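Local coordinates for protein cadherin-23 (Mus musculus, PDB 5UZ8) that probably mediates calcium-dependent adhesion in the inner ear, its rod of extracellular cadherin repeats helping to carry force to the mechanotransduction apparatus, at residues 162-165 with 170-173; 215-220 with 253-258; 268-273 with 289-294. One frame throughout, in Å; residues are numbered along the deposited sequence.

Interaction 1 (162-165 with 170-173)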
ATOM      1  N   PHE A 162       6.854  -3.799  10.474  1.00 16.21           N
ATOM      2  CA  PHE A 162       6.996  -2.818   9.403  1.00 15.59           C
ATOM      3  C   PHE A 162       6.374  -1.484   9.782  1.00 15.83           C
ATOM      4  O   PHE A 162       5.419  -1.420  10.576  1.00 15.86           O
ATOM      5  CB  PHE A 162       6.304  -3.319   8.140  1.00 15.08           C
ATOM      6  CG  PHE A 162       6.792  -4.664   7.701  1.00 14.96           C
ATOM      7  CD1 PHE A 162       7.979  -4.774   7.013  1.00 15.01           C
ATOM      8  CD2 PHE A 162       6.120  -5.824   8.090  1.00 15.47           C
ATOM      9  CE1 PHE A 162       8.486  -6.020   6.666  1.00 15.30           C
ATOM     10  CE2 PHE A 162       6.604  -7.062   7.725  1.00 15.11           C
ATOM     11  CZ  PHE A 162       7.787  -7.156   7.010  1.00 14.99           C
ATOM     12  N   ALA A 163       6.919  -0.432   9.180  1.00 15.27           N
ATOM     13  CA  ALA A 163       6.427   0.913   9.368  1.00 15.94           C
ATOM     14  C   ALA A 163       6.451   1.640   8.044  1.00 15.28           C
ATOM     15  O   ALA A 163       7.219   1.302   7.131  1.00 14.97           O
ATOM     16  CB  ALA A 163       7.288   1.660  10.367  1.00 17.37           C
ATOM     17  N   ILE A 164       5.590   2.623   7.926  1.00 14.68           N
ATOM     18  CA  ILE A 164       5.522   3.425   6.711  1.00 14.21           C
ATOM     19  C   ILE A 164       5.776   4.869   7.044  1.00 14.34           C
ATOM     20  O   ILE A 164       5.338   5.359   8.097  1.00 14.72           O
ATOM     21  CB  ILE A 164       4.145   3.295   6.003  1.00 14.26           C
ATOM     22  CG1 ILE A 164       4.189   3.877   4.588  1.00 14.29           C
ATOM     23  CG2 ILE A 164       3.031   3.963   6.814  1.00 15.05           C
ATOM     24  CD1 ILE A 164       3.072   3.357   3.668  1.00 13.97           C
ATOM     25  N   ASN A 165       6.517   5.553   6.176  1.00 13.74           N
ATOM     26  CA  ASN A 165       6.696   6.984   6.329  1.00 14.11           C
ATOM     27  C   ASN A 165       5.442   7.697   5.806  1.00 13.34           C
ATOM     28  O   ASN A 165       5.032   7.487   4.676  1.00 12.70           O
ATOM     29  CB  ASN A 165       7.984   7.444   5.629  1.00 14.23           C
ATOM     30  CG  ASN A 165       8.239   8.905   5.817  1.00 14.79           C
ATOM     31  OD1 ASN A 165       7.580   9.698   5.192  1.00 14.43           O
ATOM     32  ND2 ASN A 165       9.217   9.292   6.709  1.00 16.21           N
ATOM     33  N   ASP A 170       7.359   5.161   1.965  1.00 14.06           N
ATOM     34  CA  ASP A 170       8.389   4.151   2.148  1.00 14.48           C
ATOM     35  C   ASP A 170       7.994   3.224   3.281  1.00 14.13           C
ATOM     36  O   ASP A 170       7.743   3.692   4.409  1.00 13.79           O
ATOM     37  CB  ASP A 170       9.730   4.755   2.510  1.00 15.74           C
ATOM     38  CG  ASP A 170      10.477   5.320   1.305  1.00 17.60           C
ATOM     39  OD1 ASP A 170      10.237   4.888   0.150  1.00 18.88           O
ATOM     40  OD2 ASP A 170      11.300   6.205   1.520  1.00 18.45           O
ATOM     41  N   ILE A 171       7.940   1.931   2.973  1.00 13.30           N
ATOM     42  CA  ILE A 171       7.692   0.886   3.963  1.00 13.50           C
ATOM     43  C   ILE A 171       9.040   0.279   4.352  1.00 14.11           C
ATOM     44  O   ILE A 171       9.795  -0.173   3.456  1.00 14.62           O
ATOM     45  CB  ILE A 171       6.733  -0.167   3.427  1.00 13.57           C
ATOM     46  CG1 ILE A 171       5.361   0.487   3.166  1.00 13.75           C
ATOM     47  CG2 ILE A 171       6.574  -1.311   4.436  1.00 13.94           C
ATOM     48  CD1 ILE A 171       4.322  -0.413   2.506  1.00 14.00           C
ATOM     49  N   SER A 172       9.321   0.298   5.658  1.00 14.33           N
ATOM     50  CA  SER A 172      10.618  -0.139   6.178  0.50 14.96           C
ATOM     51  C   SER A 172      10.482  -1.243   7.221  1.00 15.09           C
ATOM     52  O   SER A 172       9.428  -1.437   7.809  1.00 14.50           O
ATOM     53  CB  SER A 172      11.404   1.023   6.772  0.50 15.81           C
ATOM     54  OG  SER A 172      10.718   1.632   7.855  0.50 15.66           O
ATOM     55  N   VAL A 173      11.582  -1.940   7.444  1.00 15.60           N
ATOM     56  CA  VAL A 173      11.659  -2.976   8.467  1.00 16.01           C
ATOM     57  C   VAL A 173      11.753  -2.291   9.818  1.00 17.31           C
ATOM     58  O   VAL A 173      12.687  -1.539  10.062  1.00 18.53           O
ATOM     59  CB  VAL A 173      12.894  -3.861   8.290  1.00 16.04           C
ATOM     60  CG1 VAL A 173      12.945  -4.923   9.399  1.00 15.98           C
ATOM     61  CG2 VAL A 173      12.859  -4.532   6.926  1.00 15.70           C
TER
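Strands 162-164 and 170-173 run antiparallel with axes 4.6 Å apart at their closest and directions 153° apart; Ala163 and Ser172 make the hydrogen-bonded pair, flanked by the non-hydrogen-bonded pairs Phe162-Val173 and Ile164-Ile171. Ser172 N gives a nearly straight bond of 2.8 Å to Ala163 O, and Ala163 N returns one of 3.0 Å to Ser172 O. Nearer the turn, Asn165 N donates to Asp170 O at 2.8 Å. All three acceptor oxygens take a second, weaker contact from a CA-H: Ala163 O from Ile171, Ser172 O from Phe162 and Asp170 O from Ile164. The hairpin forms the border of one sheet of the middle cadherin repeat's beta sandwich: 162-164 is the outermost strand, while 170-173 is bonded on its other flank to strand 134-141. Phe162, Ile164, Ile171 and Val173 share the inward face. Ile164 swings CG1 opposite its own backbone N (chi1 -167°), which brings CD1 obliquely across the side chain of Ile171, 3.7 Å from CG1 of that residue. Beside them Phe162 CB lies 4.2 Å from Ile171 CG2, and the ring presents its CD1 edge to Ser172 O at 3.7 Å before meeting Tyr185 edge-to-face in the facing sheet. At the turn end, Asn165 OD1 accepts from the backbone N-H groups of Asn167 and Thr168, and Asp170 pairs with Arg137 in a salt bridge.

Interaction 2 (215-220 with 253-258). With CA (calcium ion), chain F; CA (calcium ion), chain E; CA (calcium ion), chain G; GSH (glutathione), chain L.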
ATOM      1  N   ASP A 215      14.340 -17.471   2.839  1.00 16.44           N
ATOM      2  CA  ASP A 215      15.093 -18.228   3.835  1.00 16.31           C
ATOM      3  C   ASP A 215      16.581 -17.904   3.798  1.00 16.57           C
ATOM      4  O   ASP A 215      17.166 -17.744   2.718  1.00 17.82           O
ATOM      5  CB  ASP A 215      14.909 -19.712   3.586  1.00 16.61           C
ATOM      6  CG  ASP A 215      15.288 -20.565   4.765  1.00 16.62           C
ATOM      7  OD1 ASP A 215      14.987 -20.197   5.935  1.00 15.80           O
ATOM      8  OD2 ASP A 215      15.882 -21.644   4.496  1.00 16.95           O
ATOM      9  N   VAL A 216      17.164 -17.833   4.978  1.00 15.41           N
ATOM     10  CA  VAL A 216      18.602 -17.907   5.208  1.00 16.18           C
ATOM     11  C   VAL A 216      18.805 -19.174   6.025  1.00 15.96           C
ATOM     12  O   VAL A 216      17.924 -19.569   6.820  1.00 14.51           O
ATOM     13  CB  VAL A 216      19.059 -16.673   6.024  1.00 16.93           C
ATOM     14  CG1 VAL A 216      20.491 -16.767   6.512  1.00 18.36           C
ATOM     15  CG2 VAL A 216      18.847 -15.448   5.163  1.00 17.13           C
ATOM     16  N   ASN A 217      19.922 -19.848   5.801  1.00 15.94           N
ATOM     17  CA  ASN A 217      20.191 -21.042   6.587  1.00 15.87           C
ATOM     18  C   ASN A 217      20.655 -20.610   7.980  1.00 16.18           C
ATOM     19  O   ASN A 217      21.854 -20.488   8.214  1.00 17.37           O
ATOM     20  CB  ASN A 217      21.270 -21.916   5.939  1.00 16.18           C
ATOM     21  CG  ASN A 217      21.386 -23.256   6.626  1.00 15.71           C
ATOM     22  OD1 ASN A 217      20.377 -23.811   7.073  1.00 14.94           O
ATOM     23  ND2 ASN A 217      22.598 -23.757   6.769  1.00 16.17           N
ATOM     24  N   ASP A 218      19.728 -20.333   8.898  1.00 15.74           N
ATOM     25  CA  ASP A 218      20.112 -19.872  10.236  1.00 16.09           C
ATOM     26  C   ASP A 218      19.721 -20.847  11.341  1.00 16.57           C
ATOM     27  O   ASP A 218      19.852 -20.511  12.492  1.00 17.37           O
ATOM     28  CB  ASP A 218      19.597 -18.469  10.536  1.00 16.24           C
ATOM     29  CG  ASP A 218      18.053 -18.301  10.358  1.00 16.13           C
ATOM     30  OD1 ASP A 218      17.336 -19.147   9.774  1.00 15.49           O
ATOM     31  OD2 ASP A 218      17.559 -17.226  10.806  1.00 16.21           O
ATOM     32  N   CYS A 219      19.278 -22.041  10.981  1.00 16.40           N
ATOM     33  CA  CYS A 219      18.906 -23.055  11.969  1.00 16.79           C
ATOM     34  C   CYS A 219      19.758 -24.320  11.776  1.00 15.84           C
ATOM     35  O   CYS A 219      19.818 -24.893  10.692  1.00 14.83           O
ATOM     36  CB  CYS A 219      17.431 -23.355  11.891  1.00 17.86           C
ATOM     37  SG  CYS A 219      16.486 -21.828  12.115  1.00 20.11           S
ATOM     38  N   ARG A 220      20.431 -24.732  12.849  1.00 15.51           N
ATOM     39  CA  ARG A 220      21.234 -25.925  12.805  1.00 15.45           C
ATOM     40  C   ARG A 220      20.340 -27.138  13.051  1.00 15.67           C
ATOM     41  O   ARG A 220      19.325 -27.049  13.731  1.00 16.07           O
ATOM     42  CB  ARG A 220      22.405 -25.868  13.807  1.00 15.89           C
ATOM     43  CG  ARG A 220      21.989 -26.138  15.234  1.00 16.33           C
ATOM     44  CD  ARG A 220      23.092 -25.882  16.216  1.00 16.87           C
ATOM     45  NE  ARG A 220      24.213 -26.793  16.047  1.00 16.46           N
ATOM     46  CZ  ARG A 220      25.255 -26.833  16.867  1.00 17.48           C
ATOM     47  NH1 ARG A 220      25.288 -26.071  17.955  1.00 18.28           N
ATOM     48  NH2 ARG A 220      26.271 -27.664  16.622  1.00 17.61           N
ATOM     49  N   GLY A 253      13.846 -26.003   2.253  1.00 20.98           N
ATOM     50  CA  GLY A 253      14.523 -26.558   1.064  1.00 22.13           C
ATOM     51  C   GLY A 253      15.862 -27.204   1.421  1.00 20.86           C
ATOM     52  O   GLY A 253      15.970 -27.892   2.447  1.00 19.83           O
ATOM     53  N   SER A 254      16.878 -26.952   0.598  1.00 21.34           N
ATOM     54  CA  SER A 254      18.202 -27.521   0.840  0.50 20.92           C
ATOM     55  C   SER A 254      18.761 -27.127   2.220  1.00 19.11           C
ATOM     56  O   SER A 254      19.514 -27.896   2.812  1.00 18.33           O
ATOM     57  CB  SER A 254      19.184 -27.151  -0.286  0.50 22.18           C
ATOM     58  OG  SER A 254      19.314 -25.742  -0.405  0.50 21.75           O
ATOM     59  N   ASN A 255      18.340 -25.972   2.760  1.00 18.21           N
ATOM     60  CA  ASN A 255      18.789 -25.518   4.085  1.00 17.39           C
ATOM     61  C   ASN A 255      18.335 -26.410   5.254  1.00 16.94           C
ATOM     62  O   ASN A 255      18.867 -26.294   6.363  1.00 15.65           O
ATOM     63  CB  ASN A 255      18.413 -24.045   4.335  1.00 17.06           C
ATOM     64  CG  ASN A 255      19.164 -23.087   3.423  1.00 17.77           C
ATOM     65  OD1 ASN A 255      20.246 -23.420   2.916  1.00 18.32           O
ATOM     66  ND2 ASN A 255      18.577 -21.897   3.172  1.00 17.60           N
ATOM     67  N   SER A 256      17.341 -27.262   4.996  1.00 17.91           N
ATOM     68  CA  SER A 256      16.871 -28.239   5.971  1.00 18.32           C
ATOM     69  C   SER A 256      16.897 -29.673   5.438  1.00 19.64           C
ATOM     70  O   SER A 256      16.372 -30.582   6.087  1.00 20.18           O
ATOM     71  CB  SER A 256      15.470 -27.864   6.456  1.00 18.80           C
ATOM     72  OG  SER A 256      14.552 -27.787   5.381  1.00 19.16           O
ATOM     73  N   GLN A 257      17.591 -29.899   4.336  1.00 20.73           N
ATOM     74  CA  GLN A 257      17.819 -31.260   3.840  1.00 23.12           C
ATOM     75  C   GLN A 257      19.025 -31.871   4.553  1.00 21.38           C
ATOM     76  O   GLN A 257      20.108 -31.324   4.476  1.00 20.73           O
ATOM     77  CB  GLN A 257      18.047 -31.243   2.321  1.00 26.76           C
ATOM     78  CG  GLN A 257      16.751 -31.263   1.520  1.00 30.94           C
ATOM     79  CD  GLN A 257      15.960 -32.519   1.813  1.00 33.76           C
ATOM     80  OE1 GLN A 257      16.384 -33.632   1.466  1.00 38.26           O
ATOM     81  NE2 GLN A 257      14.855 -32.368   2.566  1.00 36.18           N
ATOM     82  N   LEU A 258      18.833 -32.991   5.237  1.00 20.38           N
ATOM     83  CA  LEU A 258      19.834 -33.483   6.186  1.00 19.66           C
ATOM     84  C   LEU A 258      20.517 -34.734   5.708  1.00 19.89           C
ATOM     85  O   LEU A 258      19.872 -35.627   5.129  1.00 20.35           O
ATOM     86  CB  LEU A 258      19.167 -33.787   7.528  1.00 19.70           C
ATOM     87  CG  LEU A 258      18.437 -32.630   8.188  1.00 19.93           C
ATOM     88  CD1 LEU A 258      17.743 -33.066   9.477  1.00 20.49           C
ATOM     89  CD2 LEU A 258      19.396 -31.483   8.448  1.00 19.62           C
TER
HETATM   90 CA    CA F2605      15.887 -19.825   8.040  1.00 14.15          CA
HETATM   91 CA    CA E2604      19.485 -25.465   8.452  1.00 13.56          CA
HETATM   92 CA    CA G2606      15.199 -17.510  11.150  1.00 16.22          CA
HETATM   93  N1  GSH L2611      16.542 -15.257  17.571  1.00 29.29           N
HETATM   94  CA1 GSH L2611      17.195 -15.410  16.279  1.00 30.20           C
HETATM   95  C1  GSH L2611      16.683 -14.341  15.343  1.00 30.75           C
HETATM   96  O11 GSH L2611      15.780 -13.581  15.765  1.00 30.86           O
HETATM   97  O12 GSH L2611      17.164 -14.291  14.184  1.00 30.49           O
HETATM   98  CB1 GSH L2611      16.935 -16.806  15.680  1.00 27.76           C
HETATM   99  CG1 GSH L2611      15.456 -17.042  15.375  1.00 25.81           C
HETATM  100  CD1 GSH L2611      15.269 -18.277  14.524  1.00 24.01           C
HETATM  101  OE1 GSH L2611      15.601 -18.297  13.342  1.00 22.16           O
HETATM  102  N2  GSH L2611      14.684 -19.305  15.129  1.00 22.61           N
HETATM  103  CA2 GSH L2611      14.248 -20.492  14.423  1.00 22.48           C
HETATM  104  C2  GSH L2611      12.785 -20.752  14.641  1.00 22.48           C
HETATM  105  O2  GSH L2611      12.374 -21.899  14.584  1.00 21.99           O
HETATM  106  CB2 GSH L2611      15.099 -21.681  14.868  1.00 22.86           C
HETATM  107  SG2 GSH L2611      16.807 -21.377  14.386  1.00 24.62           S
HETATM  108  N3  GSH L2611      12.001 -19.681  14.818  1.00 22.97           N
HETATM  109  CA3 GSH L2611      10.559 -19.762  14.959  1.00 23.53           C
HETATM  110  C3  GSH L2611      10.076 -19.277  16.311  1.00 25.49           C
HETATM  111  O31 GSH L2611       8.854 -19.408  16.551  1.00 26.32           O
HETATM  112  O32 GSH L2611      10.880 -18.735  17.114  1.00 26.92           O
HETATM  113  O   HOH W   1      19.536 -19.932   1.595  1.00 38.15           O
HETATM  114  O   HOH W   2      15.555 -15.273  12.090  1.00 16.02           O
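Asn217 CB lies over one face of the Asn255 amide, almost straight above CG of Asn255 at 3.5 Å, and the two asparagine amide planes are only 22° apart. This is the calcium-binding linker between the second and third cadherin repeats of the fragment: Asp215 to Cys219 is a variant of the DXNDN motif, and Asn255 closes the DXDXGXN loop of the following repeat. At the amide's edge ND2 works twice. It donates to Asp215 OD2 at 3.0 Å, an oxygen lying in the Asn255 amide plane, and to water 1 at 2.7 Å, which in turn reaches Asp215 O weakly. The carboxylate is met differently, the donor standing 46° out of its plane. With CG opposite its backbone N (chi1 -171°), the side chain of Asn217, centre of an inverse gamma turn, reaches toward 253-258, and OD1 binds the calcium of chain E at 2.3 Å, where Asn255 O binds at the same distance; Cys219 O, Asp249, Asp251 and Asp299 also belong to that site. An alanine in place of Asn255 could still offer the carbonyl, but Asp215 OD2 would probably lose its amide mate and Asn217 CB the flat surface it rests on. Asp215 keeps its other oxygen, OD1, for the calcium of chain F at 2.3 Å, alongside Val216 O. Asp218 bridges two ions, OD1 taking the chain F calcium at 2.4 Å and OD2 the chain G calcium, whose coordination also includes glutathione OE1 and water 2.

Interaction 3 (268-273 with 289-294)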
ATOM      1  N   GLU A 268      34.043 -47.232  12.696  1.00 30.06           N
ATOM      2  CA  GLU A 268      34.417 -48.399  11.858  1.00 29.77           C
ATOM      3  C   GLU A 268      33.564 -49.686  12.004  1.00 26.62           C
ATOM      4  O   GLU A 268      33.501 -50.499  11.080  1.00 25.24           O
ATOM      5  CB  GLU A 268      35.915 -48.731  12.043  1.00 32.47           C
ATOM      6  CG  GLU A 268      36.342 -49.352  13.401  1.00 34.07           C
ATOM      7  CD  GLU A 268      36.073 -48.481  14.648  1.00 35.32           C
ATOM      8  OE1 GLU A 268      36.256 -47.226  14.581  1.00 35.97           O
ATOM      9  OE2 GLU A 268      35.656 -49.059  15.714  1.00 37.06           O
ATOM     10  N   ALA A 269      32.920 -49.868  13.157  1.00 23.95           N
ATOM     11  CA  ALA A 269      32.068 -51.030  13.395  1.00 22.70           C
ATOM     12  C   ALA A 269      30.601 -50.841  12.962  1.00 21.51           C
ATOM     13  O   ALA A 269      29.828 -51.808  12.991  1.00 20.57           O
ATOM     14  CB  ALA A 269      32.123 -51.453  14.848  1.00 22.46           C
ATOM     15  N   PHE A 270      30.220 -49.620  12.608  1.00 20.29           N
ATOM     16  CA  PHE A 270      28.845 -49.319  12.215  1.00 19.94           C
ATOM     17  C   PHE A 270      28.808 -48.447  10.968  1.00 20.78           C
ATOM     18  O   PHE A 270      29.825 -47.879  10.568  1.00 21.08           O
ATOM     19  CB  PHE A 270      28.143 -48.562  13.353  1.00 18.60           C
ATOM     20  CG  PHE A 270      28.071 -49.333  14.642  1.00 18.36           C
ATOM     21  CD1 PHE A 270      29.113 -49.308  15.537  1.00 18.27           C
ATOM     22  CD2 PHE A 270      26.961 -50.114  14.937  1.00 17.96           C
ATOM     23  CE1 PHE A 270      29.065 -50.048  16.695  1.00 18.46           C
ATOM     24  CE2 PHE A 270      26.890 -50.841  16.115  1.00 17.92           C
ATOM     25  CZ  PHE A 270      27.942 -50.810  16.996  1.00 18.07           C
ATOM     26  N   SER A 271      27.619 -48.344  10.381  1.00 20.69           N
ATOM     27  CA  SER A 271      27.370 -47.472   9.242  0.50 21.51           C
ATOM     28  C   SER A 271      26.036 -46.804   9.431  1.00 21.34           C
ATOM     29  O   SER A 271      25.125 -47.389  10.028  1.00 21.67           O
ATOM     30  CB  SER A 271      27.327 -48.274   7.946  0.50 22.84           C
ATOM     31  OG  SER A 271      28.610 -48.714   7.603  0.50 23.62           O
ATOM     32  N   VAL A 272      25.909 -45.578   8.928  1.00 20.94           N
ATOM     33  CA  VAL A 272      24.607 -44.932   8.892  1.00 20.89           C
ATOM     34  C   VAL A 272      24.277 -44.577   7.447  1.00 22.25           C
ATOM     35  O   VAL A 272      25.143 -44.080   6.700  1.00 22.27           O
ATOM     36  CB  VAL A 272      24.522 -43.687   9.787  1.00 20.00           C
ATOM     37  CG1 VAL A 272      25.439 -42.567   9.297  1.00 20.35           C
ATOM     38  CG2 VAL A 272      23.084 -43.204   9.891  1.00 19.82           C
ATOM     39  N   ASP A 273      23.052 -44.874   7.040  1.00 22.83           N
ATOM     40  CA  ASP A 273      22.602 -44.512   5.696  1.00 24.29           C
ATOM     41  C   ASP A 273      22.511 -43.006   5.704  1.00 23.98           C
ATOM     42  O   ASP A 273      21.800 -42.435   6.536  1.00 21.99           O
ATOM     43  CB  ASP A 273      21.219 -45.103   5.421  1.00 25.79           C
ATOM     44  CG  ASP A 273      20.730 -44.820   3.993  1.00 27.85           C
ATOM     45  OD1 ASP A 273      20.345 -43.684   3.698  1.00 27.78           O
ATOM     46  OD2 ASP A 273      20.796 -45.736   3.143  1.00 30.38           O
ATOM     47  N   GLU A 289      31.912 -55.775  23.943  1.00 21.20           N
ATOM     48  CA  GLU A 289      32.058 -54.495  23.209  1.00 21.31           C
ATOM     49  C   GLU A 289      31.020 -53.454  23.635  1.00 22.26           C
ATOM     50  O   GLU A 289      29.860 -53.793  23.871  1.00 21.57           O
ATOM     51  CB  GLU A 289      32.019 -54.726  21.697  1.00 20.59           C
ATOM     52  CG  GLU A 289      33.098 -55.723  21.249  1.00 21.27           C
ATOM     53  CD  GLU A 289      33.403 -55.652  19.763  1.00 21.40           C
ATOM     54  OE1 GLU A 289      33.072 -56.607  19.032  1.00 21.61           O
ATOM     55  OE2 GLU A 289      33.909 -54.585  19.338  1.00 22.22           O
ATOM     56  N   ARG A 290      31.458 -52.202  23.738  1.00 23.62           N
ATOM     57  CA  ARG A 290      30.589 -51.068  24.082  1.00 25.19           C
ATOM     58  C   ARG A 290      31.063 -49.857  23.288  1.00 24.23           C
ATOM     59  O   ARG A 290      32.261 -49.592  23.209  1.00 24.16           O
ATOM     60  CB  ARG A 290      30.671 -50.701  25.547  1.00 29.28           C
ATOM     61  CG  ARG A 290      30.317 -51.827  26.516  1.00 33.51           C
ATOM     62  CD  ARG A 290      29.775 -51.293  27.865  1.00 38.88           C
ATOM     63  NE  ARG A 290      29.937 -49.837  28.017  1.00 42.32           N
ATOM     64  CZ  ARG A 290      28.978 -48.960  28.360  1.00 46.68           C
ATOM     65  NH1 ARG A 290      27.730 -49.351  28.678  1.00 49.46           N
ATOM     66  NH2 ARG A 290      29.284 -47.661  28.431  1.00 47.89           N
ATOM     67  N   PHE A 291      30.123 -49.132  22.716  1.00 22.93           N
ATOM     68  CA  PHE A 291      30.449 -48.035  21.836  1.00 22.58           C
ATOM     69  C   PHE A 291      29.670 -46.811  22.307  1.00 23.50           C
ATOM     70  O   PHE A 291      28.503 -46.958  22.706  1.00 23.84           O
ATOM     71  CB  PHE A 291      30.027 -48.368  20.425  1.00 21.24           C
ATOM     72  CG  PHE A 291      30.639 -49.621  19.888  1.00 20.91           C
ATOM     73  CD1 PHE A 291      30.020 -50.851  20.088  1.00 20.60           C
ATOM     74  CD2 PHE A 291      31.850 -49.584  19.222  1.00 20.99           C
ATOM     75  CE1 PHE A 291      30.582 -52.014  19.607  1.00 20.46           C
ATOM     76  CE2 PHE A 291      32.399 -50.748  18.710  1.00 21.35           C
ATOM     77  CZ  PHE A 291      31.775 -51.963  18.923  1.00 20.73           C
ATOM     78  N   ASN A 292      30.326 -45.647  22.307  1.00 23.88           N
ATOM     79  CA  ASN A 292      29.578 -44.379  22.386  0.50 24.07           C
ATOM     80  C   ASN A 292      29.910 -43.602  21.123  1.00 23.39           C
ATOM     81  O   ASN A 292      30.952 -42.996  20.981  1.00 24.41           O
ATOM     82  CB  ASN A 292      29.804 -43.576  23.670  0.50 25.59           C
ATOM     83  CG  ASN A 292      28.597 -42.678  24.022  0.50 25.58           C
ATOM     84  OD1 ASN A 292      27.565 -42.719  23.371  0.50 24.54           O
ATOM     85  ND2 ASN A 292      28.741 -41.880  25.057  0.50 26.67           N
ATOM     86  N   LEU A 293      28.990 -43.715  20.178  1.00 21.99           N
ATOM     87  CA  LEU A 293      29.139 -43.160  18.833  1.00 21.88           C
ATOM     88  C   LEU A 293      28.644 -41.733  18.833  1.00 21.60           C
ATOM     89  O   LEU A 293      27.790 -41.355  19.679  1.00 20.50           O
ATOM     90  CB  LEU A 293      28.313 -43.947  17.835  1.00 21.62           C
ATOM     91  CG  LEU A 293      28.574 -45.454  17.795  1.00 23.01           C
ATOM     92  CD1 LEU A 293      27.621 -46.191  16.845  1.00 23.13           C
ATOM     93  CD2 LEU A 293      30.007 -45.684  17.412  1.00 23.68           C
ATOM     94  N   THR A 294      29.198 -40.935  17.933  1.00 20.93           N
ATOM     95  CA  THR A 294      28.692 -39.597  17.707  1.00 20.94           C
ATOM     96  C   THR A 294      27.970 -39.593  16.380  1.00 19.31           C
ATOM     97  O   THR A 294      28.565 -39.965  15.355  1.00 19.45           O
ATOM     98  CB  THR A 294      29.836 -38.580  17.675  1.00 22.35           C
ATOM     99  OG1 THR A 294      30.444 -38.546  18.960  1.00 24.36           O
ATOM    100  CG2 THR A 294      29.285 -37.210  17.389  1.00 22.51           C
TER
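In the third cadherin repeat of the fragment, Phe270 and Ala269 face Phe291 and Leu293 across the interior of the beta sandwich. Strand 270-272 lies at the border of one sheet, and strand 290-298 is an inner strand of the other. The backbones stay well apart, with Phe270 CA and Leu293 CA 9.0 Å from each other, so side chains alone bridge the gap. The centrepiece is a T-shaped aromatic pair: the edge of Phe270 points at the face of Phe291, with ring centroids 4.9 Å apart and planes at 84°. Phe270 CE1 leads, standing 3.5 Å above the Phe291 plane and over the middle of that ring, while its neighbour CZ comes down nearer the CD1-CE1 side. Phe270 holds CG opposite its carbonyl carbon (chi1 -60°), which points the ring into the gap between the sheets; its turn about CB-CG then offers a face to Leu293. Leu293 CD1 rests on that face as a CH-pi contact, 4.0 Å from the Phe270 centroid and 25° off the normal; it sits toward the rim, 3.7 Å from Phe270 CD1. Ala269, at the end of a short 3-10 turn, adds its methyl: CB approaches Phe291 CE2 at 3.9 Å, obliquely to the ring. Further residues close round the pair. Phe270 also packs against Leu262, Leu285 and Val313, and Phe291 against Arg283, whose guanidinium forms a salt bridge with Glu289. Everything that touches between 268-273 and 289-294 is hydrocarbon, so their cohesion rests on dispersion, the hydrophobic effect and the weak electrostatics of C-H groups directed at pi faces, and the near-perpendicular fit of the two rings probably limits how far either can turn.

Overall arrangement
The three contacts follow one another along the rod: interaction 1 in the middle repeat, interaction 2 at the next linker, interaction 3 deep in the last repeat. Centres of interactions 1 and 2 are 28 Å apart, those of 2 and 3 27 Å, and those of 1 and 3 54 Å, nearly the sum, so the three lie close to a line. None touches another; the nearest atoms of interactions 2 and 3 are about 7 Å apart. Of the three contacts, interaction 2 is the one that holds calcium ions and touches glutathione. Interaction 1 approaches that site through the side chain of Val173, about 11 Å from glutathione and 13 Å from a calcium ion. Interactions 1 and 3 belong to the sandwich bodies that the calcium linker joins.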